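Local coordinates for hypothetical fimbrial assembly protein (Parabacteroides distasonis, PDB 3R4R), which is a putative subunit of the fimbrial tip, probably contributing to surface filaments that mediate cell adhesion and biofilm formation, at residues S17-T22 and P160-L165. Sequence-based numbering, arbitrary orientation.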
loop_
_atom_site.group_PDB
_atom_site.type_symbol
_atom_site.label_atom_id
_atom_site.label_comp_id
_atom_site.label_asym_id
_atom_site.label_seq_id
_atom_site.Cartn_x
_atom_site.Cartn_y
_atom_site.Cartn_z
ATOM N N SER A 17 12.801 -4.325 19.612
ATOM C CA SER A 17 11.370 -4.613 19.681
ATOM C C SER A 17 10.679 -3.717 18.658
ATOM O O SER A 17 10.829 -2.493 18.720
ATOM C CB SER A 17 10.829 -4.424 21.095
ATOM O OG SER A 17 11.448 -5.296 22.026
ATOM N N LEU A 18 9.988 -4.326 17.676
ATOM C CA LEU A 18 9.360 -3.625 16.559
ATOM C C LEU A 18 7.836 -3.753 16.591
ATOM O O LEU A 18 7.320 -4.860 16.755
ATOM C CB LEU A 18 9.914 -4.246 15.259
ATOM C CG LEU A 18 10.186 -3.319 14.061
ATOM C CD1 LEU A 18 11.474 -2.534 14.265
ATOM C CD2 LEU A 18 10.377 -4.127 12.794
ATOM N N VAL A 19 7.111 -2.632 16.426
ATOM C CA VAL A 19 5.640 -2.642 16.397
ATOM C C VAL A 19 5.176 -2.110 15.023
ATOM O O VAL A 19 5.473 -0.962 14.699
ATOM C CB VAL A 19 5.011 -1.851 17.572
ATOM C CG1 VAL A 19 3.493 -1.733 17.422
ATOM C CG2 VAL A 19 5.360 -2.491 18.912
ATOM N N LEU A 20 4.469 -2.954 14.224
ATOM C CA LEU A 20 3.985 -2.589 12.888
ATOM C C LEU A 20 2.496 -2.279 12.950
ATOM O O LEU A 20 1.687 -3.191 13.151
ATOM C CB LEU A 20 4.256 -3.700 11.835
ATOM C CG LEU A 20 5.630 -4.385 11.772
ATOM C CD1 LEU A 20 5.616 -5.508 10.761
ATOM C CD2 LEU A 20 6.772 -3.404 11.482
ATOM N N LEU A 21 2.130 -0.994 12.787
ATOM C CA LEU A 21 0.741 -0.553 12.842
ATOM C C LEU A 21 0.231 -0.331 11.434
ATOM O O LEU A 21 0.779 0.459 10.667
ATOM C CB LEU A 21 0.550 0.700 13.706
ATOM C CG LEU A 21 0.809 0.546 15.200
ATOM C CD1 LEU A 21 0.746 1.881 15.899
ATOM C CD2 LEU A 21 -0.180 -0.400 15.845
ATOM N N THR A 22 -0.746 -1.166 11.088
ATOM C CA THR A 22 -1.464 -1.258 9.822
ATOM C C THR A 22 -2.649 -0.272 9.794
ATOM O O THR A 22 -2.970 0.263 8.728
ATOM C CB THR A 22 -1.954 -2.711 9.610
ATOM O OG1 THR A 22 -2.614 -3.174 10.801
ATOM C CG2 THR A 22 -0.832 -3.653 9.277
ATOM N N PRO A 160 10.449 -0.137 22.876
ATOM C CA PRO A 160 9.803 -0.436 21.586
ATOM C C PRO A 160 9.824 0.736 20.598
ATOM O O PRO A 160 9.747 1.897 20.993
ATOM C CB PRO A 160 8.355 -0.762 21.979
ATOM C CG PRO A 160 8.166 -0.131 23.292
ATOM C CD PRO A 160 9.483 -0.269 23.981
ATOM N N VAL A 161 9.955 0.401 19.307
ATOM C CA VAL A 161 9.958 1.347 18.192
ATOM C C VAL A 161 8.841 0.936 17.240
ATOM O O VAL A 161 8.824 -0.181 16.711
ATOM C CB VAL A 161 11.322 1.498 17.470
ATOM C CG1 VAL A 161 11.976 0.150 17.159
ATOM C CG2 VAL A 161 11.195 2.371 16.221
ATOM N N THR A 162 7.873 1.842 17.083
ATOM C CA THR A 162 6.690 1.654 16.259
ATOM C C THR A 162 6.954 2.151 14.831
ATOM O O THR A 162 7.548 3.214 14.647
ATOM C CB THR A 162 5.484 2.386 16.892
ATOM O OG1 THR A 162 5.824 3.763 17.037
ATOM C CG2 THR A 162 5.096 1.821 18.262
ATOM N N VAL A 163 6.519 1.360 13.838
ATOM C CA VAL A 163 6.563 1.682 12.406
ATOM C C VAL A 163 5.115 1.747 11.883
ATOM O O VAL A 163 4.409 0.725 11.898
ATOM C CB VAL A 163 7.428 0.713 11.556
ATOM C CG1 VAL A 163 7.323 1.056 10.074
ATOM C CG2 VAL A 163 8.892 0.716 12.015
ATOM N N SER A 164 4.684 2.936 11.431
ATOM C CA SER A 164 3.351 3.100 10.860
ATOM C C SER A 164 3.405 2.782 9.378
ATOM O O SER A 164 4.081 3.467 8.621
ATOM C CB SER A 164 2.803 4.499 11.110
ATOM O OG SER A 164 2.642 4.696 12.505
ATOM N N LEU A 165 2.724 1.707 8.985
ATOM C CA LEU A 165 2.687 1.224 7.603
ATOM C C LEU A 165 1.512 1.783 6.838
ATOM O O LEU A 165 0.397 1.851 7.366
ATOM C CB LEU A 165 2.611 -0.314 7.556
ATOM C CG LEU A 165 3.720 -1.096 8.236
ATOM C CD1 LEU A 165 3.361 -2.543 8.300
ATOM C CD2 LEU A 165 5.053 -0.915 7.555
#
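Leu165, Leu21 and Val19 lose the most surface where 17-22 runs beside 160-165, and the total buried is 555 Å². The axes of 17-21 and 161-164 make an angle of 26° with both chains in the same sense, a parallel pairing. Its register shows in the alternation of partners: Val19 donates its N to Val161 O and receives Val163 N at its O, while Leu21 donates its N to Val163 O and receives Leu165 N at its O. The bond from Val163 N to Val19 O, 2.7 Å long, is nearly straight, 174° at the hydrogen. A fifth bond, Val161 N to Ser17 O, begins the series.

Leu165 also contributes its side chain. Its chi1 of -58° sets CG anti to the carbonyl carbon, beside the backbone N. Further out, CD1 of Leu165 meets Leu20 CB at 3.8 Å. Leu20 and Val163 lie side by side on the same face, and Val102 of strand 96-104 touches all three, which puts this face in the hydrophobic interior. On the other face, Val19 and Thr162 point the same way, with Val19 CB against Thr162 CG2 at 3.7 Å. Leu21 shares that face, and its side chain touches Leu78 of strand 78-90.

Strand 12-21 is also paired antiparallel with strand 78-90, so it fills a slot between two strands. Its residues here fall within the inferred propeptide. Sequence-independent backbone bonds plus apolar side-chain packing would suit a replaceable strand, consistent with the proposal for FimA-type pilins that removing the propeptide opens a groove for a donor strand.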